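Side-chain contacts in cytochrome c2 (Rhodobacter sphaeroides, PDB 1CXC), which carries electrons through a covalently bound heme c, serving as electron donor to the oxidized bacteriochlorophyll in bacterial photosynthesis: residues Ala11-Gln14 with Cys15-Cys18; Trp114-Leu117 with Gln118-Val122. All coordinates share one frame; numbering follows the deposited sequence.

How the interactions relate
Both contacts are local, each within one continuous run of chain, and they belong to the two ends of the cytochrome c fold: interaction 1 follows the N-terminal helix 5-11 and carries the heme attachment, interaction 2 covers the last turns of helix 107-120 and the residues just after it. They touch where CG of F12 packs 3.9 Å from CE2 of Y116. Each mixes buried and exposed residues: F12, C15 and C18 are buried in residues 11-18, W114, A115, L117 and A121 in residues 114-122, while N13, T17 and Q119 lie at the surface. Thioether bonds and a sulfur-aromatic contact distinguish interaction 1; helical hydrogen bonds, a methyl over the Y116 ring and aliphatic packing make up interaction 2.

Interaction 1. Residues Ala11-Gln14 with Cys15-Cys18; sequences AFNQ and CQTC. With HEC (heme c), chain B.
C15 lies between the ring of F12 and the heme, at the start of the CXXCH heme-attachment motif of c-type cytochromes, which C15 to C18 open and H19, the predicted axial ligand, completes. CB of C15 sits over one face of the F12 ring, offset toward the rim, 4.0 Å from its centroid and 27° off the normal. The sulfur approaches the same ring obliquely, its SG 3.6 Å from CD1 of F12, a Cys sulfur-aromatic contact. With CG of F12 anti to the backbone N (chi1 -170°), the ring is carried forward along the chain to C15 and also packs on L40. Q16 keeps an extended chain beyond CG and crosses the F12 side chain at about a right angle; its CG lies 3.9 Å from CE2 of F12. Beside it N13 points the same way, their amide planes 69° apart. The backbone bond from N of Q16 to O of N13, 3.1 Å, enters from above the carbonyl plane, and weak bonds from N of C15 and N of Q16 reach O of F12. Two thioethers fix the porphyrin: SG of C15 is bonded to CAB of the heme, and SG of C18 to its CAC at 2.0 Å.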
loop_
_atom_site.group_PDB
_atom_site.type_symbol
_atom_site.label_atom_id
_atom_site.label_comp_id
_atom_site.label_asym_id
_atom_site.label_seq_id
_atom_site.Cartn_x
_atom_site.Cartn_y
_atom_site.Cartn_z
ATOM N N ALA A 11 0.735 -7.233 -12.204
ATOM C CA ALA A 11 0.114 -7.698 -10.978
ATOM C C ALA A 11 -0.646 -6.602 -10.237
ATOM O O ALA A 11 -1.650 -6.873 -9.574
ATOM C CB ALA A 11 1.216 -8.242 -10.074
ATOM N N PHE A 12 -0.331 -5.340 -10.540
ATOM C CA PHE A 12 -0.984 -4.200 -9.907
ATOM C C PHE A 12 -2.419 -3.986 -10.404
ATOM O O PHE A 12 -3.233 -3.285 -9.797
ATOM C CB PHE A 12 -0.147 -2.940 -10.139
ATOM C CG PHE A 12 -0.608 -1.742 -9.325
ATOM C CD1 PHE A 12 -0.430 -1.739 -7.953
ATOM C CD2 PHE A 12 -1.306 -0.726 -9.938
ATOM C CE1 PHE A 12 -0.977 -0.723 -7.193
ATOM C CE2 PHE A 12 -1.860 0.284 -9.180
ATOM C CZ PHE A 12 -1.699 0.287 -7.805
ATOM N N ASN A 13 -2.813 -4.648 -11.492
ATOM C CA ASN A 13 -4.178 -4.476 -11.949
ATOM C C ASN A 13 -5.123 -4.903 -10.866
ATOM O O ASN A 13 -6.218 -4.389 -10.791
ATOM C CB ASN A 13 -4.498 -5.342 -13.152
ATOM C CG ASN A 13 -3.652 -5.065 -14.380
ATOM O OD1 ASN A 13 -3.280 -5.999 -15.093
ATOM N ND2 ASN A 13 -3.331 -3.801 -14.673
ATOM N N GLN A 14 -4.792 -5.937 -10.093
ATOM C CA GLN A 14 -5.702 -6.379 -9.042
ATOM C C GLN A 14 -6.016 -5.278 -8.043
ATOM O O GLN A 14 -7.017 -5.334 -7.329
ATOM C CB GLN A 14 -5.135 -7.530 -8.232
ATOM C CG GLN A 14 -3.881 -8.186 -8.778
ATOM C CD GLN A 14 -3.633 -9.549 -8.143
ATOM O OE1 GLN A 14 -4.524 -10.146 -7.536
ATOM N NE2 GLN A 14 -2.420 -10.081 -8.267
ATOM N N CYS A 15 -5.026 -4.450 -7.765
ATOM C CA CYS A 15 -5.177 -3.362 -6.818
ATOM C C CYS A 15 -6.006 -2.202 -7.346
ATOM O O CYS A 15 -6.556 -1.445 -6.558
ATOM C CB CYS A 15 -3.796 -2.800 -6.473
ATOM S SG CYS A 15 -2.505 -4.026 -6.180
ATOM N N GLN A 16 -6.195 -2.103 -8.674
ATOM C CA GLN A 16 -6.911 -0.980 -9.236
ATOM C C GLN A 16 -8.402 -0.960 -8.939
ATOM O O GLN A 16 -9.099 -0.003 -9.257
ATOM C CB GLN A 16 -6.625 -0.915 -10.731
ATOM C CG GLN A 16 -5.199 -0.467 -10.978
ATOM C CD GLN A 16 -4.852 -0.332 -12.453
ATOM O OE1 GLN A 16 -3.773 -0.717 -12.904
ATOM N NE2 GLN A 16 -5.745 0.232 -13.254
ATOM N N THR A 17 -8.925 -2.036 -8.365
ATOM C CA THR A 17 -10.310 -2.071 -7.977
ATOM C C THR A 17 -10.535 -1.054 -6.876
ATOM O O THR A 17 -11.636 -0.527 -6.682
ATOM C CB THR A 17 -10.613 -3.430 -7.382
ATOM O OG1 THR A 17 -10.333 -4.348 -8.409
ATOM C CG2 THR A 17 -12.054 -3.544 -6.957
ATOM N N CYS A 18 -9.453 -0.670 -6.170
ATOM C CA CYS A 18 -9.600 0.247 -5.032
ATOM C C CYS A 18 -8.561 1.358 -4.974
ATOM O O CYS A 18 -8.781 2.383 -4.352
ATOM C CB CYS A 18 -9.465 -0.547 -3.723
ATOM S SG CYS A 18 -10.747 -1.788 -3.500
HETATM FE FE HEC B . -4.992 -1.459 -0.385
HETATM C CHA HEC B . -4.498 0.666 2.201
HETATM C CHB HEC B . -1.639 -1.556 -0.976
HETATM C CHC HEC B . -5.493 -3.752 -2.883
HETATM C CHD HEC B . -8.381 -1.146 -0.027
HETATM N NA HEC B . -3.394 -0.655 0.454
HETATM C C1A HEC B . -3.371 0.203 1.542
HETATM C C2A HEC B . -2.007 0.560 1.891
HETATM C C3A HEC B . -1.197 -0.084 1.020
HETATM C C4A HEC B . -2.070 -0.807 0.111
HETATM C CMA HEC B . 0.324 -0.114 1.078
HETATM C CAA HEC B . -1.557 1.542 2.964
HETATM C CBA HEC B . -1.237 2.892 2.342
HETATM C CGA HEC B . -1.125 4.059 3.310
HETATM O O1A HEC B . -1.594 5.127 2.977
HETATM O O2A HEC B . -0.746 3.835 4.455
HETATM N NB HEC B . -3.827 -2.448 -1.631
HETATM C C1B HEC B . -2.457 -2.305 -1.796
HETATM C C2B HEC B . -1.975 -3.122 -2.897
HETATM C C3B HEC B . -3.042 -3.816 -3.402
HETATM C C4B HEC B . -4.189 -3.375 -2.615
HETATM C CMB HEC B . -0.523 -3.187 -3.386
HETATM C CAB HEC B . -3.007 -4.810 -4.422
HETATM C CBB HEC B . -2.283 -6.079 -4.261
HETATM N NC HEC B . -6.587 -2.296 -1.227
HETATM C C1C HEC B . -6.606 -3.244 -2.247
HETATM C C2C HEC B . -7.965 -3.534 -2.659
HETATM C C3C HEC B . -8.776 -2.804 -1.859
HETATM C C4C HEC B . -7.916 -2.029 -0.985
HETATM C CMC HEC B . -8.375 -4.320 -3.895
HETATM C CAC HEC B . -10.166 -2.759 -1.894
HETATM C CBC HEC B . -10.997 -3.947 -1.755
HETATM N ND HEC B . -6.171 -0.451 0.803
HETATM C C1D HEC B . -7.564 -0.416 0.822
HETATM C C2D HEC B . -8.053 0.404 1.910
HETATM C C3D HEC B . -6.970 0.857 2.579
HETATM C C4D HEC B . -5.808 0.351 1.873
HETATM C CMD HEC B . -9.513 0.673 2.267
HETATM C CAD HEC B . -6.978 1.490 3.962
HETATM C CBD HEC B . -6.576 0.479 5.035
HETATM C CGD HEC B . -7.051 0.824 6.454
HETATM O O1D HEC B . -6.990 -0.044 7.313
HETATM O O2D HEC B . -7.137 1.998 6.771
#

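Interaction 2. Residues Trp114-Leu117 with Gln118-Val122; sequences WAYL and QQVAV
Backbone hydrogen bonds tie W114-L117 to Q118-V122. N of A121 reaches O of L117 at 2.8 Å, and N of Q118 meets O of W114 at 3.0 Å. O of Y116 is gripped twice: N of V120 comes in nearly along the C=O axis, whereas N of Q119, 2.9 Å from that oxygen, stands above the carbonyl plane. Outside these backbone bonds, CG2 of V120 sits over one face of the Y116 ring, 4.0 Å from its centroid and 19° off the normal, a CH-pi contact offset toward the rim. With CG1 of V120 anti to the carbonyl carbon (chi1 -59°), CG2 is left between the backbone N and the carbonyl carbon and faces the ring; it also packs 3.4 Å from O of Y116. Y116 further packs on A9, I21 and I29; a serine here would probably leave CG2 of V120 without its ring face and open a gap toward the N-terminal helix. One residue further along the helix, CD2 of L117 meets CB of A121 at 4.0 Å. CG of Q118 comes obliquely to the indole, 3.8 Å from NE1 of W114; the chain then bends at chi2. A121 is the first residue to leave helical geometry, and its backbone hydrogen-bonds to that of G42. These i to i+4 bonds, joined by an i to i+3 bond from Q119, mark the end of the cytochrome c C-terminal alpha-helix.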
loop_
_atom_site.group_PDB
_atom_site.type_symbol
_atom_site.label_atom_id
_atom_site.label_comp_id
_atom_site.label_asym_id
_atom_site.label_seq_id
_atom_site.Cartn_x
_atom_site.Cartn_y
_atom_site.Cartn_z
ATOM N N TRP A 114 6.189 -4.208 -5.339
ATOM C CA TRP A 114 6.998 -3.220 -4.638
ATOM C C TRP A 114 8.065 -2.674 -5.584
ATOM O O TRP A 114 8.353 -1.478 -5.602
ATOM C CB TRP A 114 7.672 -3.841 -3.406
ATOM C CG TRP A 114 8.487 -2.786 -2.624
ATOM C CD1 TRP A 114 9.856 -2.763 -2.680
ATOM C CD2 TRP A 114 7.979 -1.756 -1.878
ATOM N NE1 TRP A 114 10.234 -1.720 -1.945
ATOM C CE2 TRP A 114 9.138 -1.085 -1.470
ATOM C CE3 TRP A 114 6.730 -1.294 -1.515
ATOM C CZ2 TRP A 114 9.053 0.070 -0.694
ATOM C CZ3 TRP A 114 6.648 -0.148 -0.731
ATOM C CH2 TRP A 114 7.795 0.528 -0.322
ATOM N N ALA A 115 8.656 -3.522 -6.425
ATOM C CA ALA A 115 9.663 -3.041 -7.347
ATOM C C ALA A 115 9.065 -2.071 -8.373
ATOM O O ALA A 115 9.691 -1.079 -8.771
ATOM C CB ALA A 115 10.286 -4.226 -8.083
ATOM N N TYR A 116 7.801 -2.300 -8.743
ATOM C CA TYR A 116 7.105 -1.433 -9.679
ATOM C C TYR A 116 6.849 -0.073 -9.019
ATOM O O TYR A 116 7.138 0.984 -9.573
ATOM C CB TYR A 116 5.790 -2.130 -10.068
ATOM C CG TYR A 116 4.768 -1.259 -10.786
ATOM C CD1 TYR A 116 5.105 -0.655 -11.987
ATOM C CD2 TYR A 116 3.523 -1.068 -10.231
ATOM C CE1 TYR A 116 4.198 0.157 -12.651
ATOM C CE2 TYR A 116 2.613 -0.261 -10.881
ATOM C CZ TYR A 116 2.955 0.346 -12.085
ATOM O OH TYR A 116 2.044 1.173 -12.729
ATOM N N LEU A 117 6.550 -0.057 -7.733
ATOM C CA LEU A 117 6.303 1.198 -7.029
ATOM C C LEU A 117 7.586 1.985 -6.841
ATOM O O LEU A 117 7.571 3.202 -6.765
ATOM C CB LEU A 117 5.663 0.935 -5.670
ATOM C CG LEU A 117 4.295 0.285 -5.684
ATOM C CD1 LEU A 117 3.887 -0.059 -4.264
ATOM C CD2 LEU A 117 3.284 1.188 -6.368
ATOM N N GLN A 118 8.711 1.309 -6.674
ATOM C CA GLN A 118 9.969 2.004 -6.559
ATOM C C GLN A 118 10.325 2.610 -7.908
ATOM O O GLN A 118 11.253 3.411 -8.017
ATOM C CB GLN A 118 11.055 1.038 -6.116
ATOM C CG GLN A 118 11.022 0.833 -4.613
ATOM C CD GLN A 118 11.801 1.925 -3.870
ATOM O OE1 GLN A 118 12.383 1.692 -2.825
ATOM N NE2 GLN A 118 11.866 3.148 -4.371
ATOM N N GLN A 119 9.685 2.160 -8.996
ATOM C CA GLN A 119 9.974 2.744 -10.290
ATOM C C GLN A 119 9.040 3.877 -10.617
ATOM O O GLN A 119 9.468 4.925 -11.045
ATOM C CB GLN A 119 9.794 1.759 -11.435
ATOM C CG GLN A 119 10.711 0.562 -11.363
ATOM C CD GLN A 119 12.163 0.961 -11.436
ATOM O OE1 GLN A 119 12.561 1.794 -12.246
ATOM N NE2 GLN A 119 12.986 0.411 -10.550
ATOM N N VAL A 120 7.793 3.828 -10.205
ATOM C CA VAL A 120 6.899 4.887 -10.602
ATOM C C VAL A 120 6.272 5.712 -9.486
ATOM O O VAL A 120 5.515 6.647 -9.766
ATOM C CB VAL A 120 5.733 4.288 -11.435
ATOM C CG1 VAL A 120 6.216 3.572 -12.676
ATOM C CG2 VAL A 120 4.889 3.349 -10.588
ATOM N N ALA A 121 6.281 5.240 -8.249
ATOM C CA ALA A 121 5.556 5.970 -7.218
ATOM C C ALA A 121 6.409 6.620 -6.162
ATOM O O ALA A 121 5.968 6.773 -5.035
ATOM C CB ALA A 121 4.616 5.002 -6.513
ATOM N N VAL A 122 7.647 6.973 -6.488
ATOM C CA VAL A 122 8.522 7.618 -5.524
ATOM C C VAL A 122 8.414 9.118 -5.675
ATOM O O VAL A 122 8.702 9.660 -6.745
ATOM C CB VAL A 122 9.971 7.191 -5.771
ATOM C CG1 VAL A 122 10.894 7.843 -4.761
ATOM C CG2 VAL A 122 10.098 5.687 -5.680
#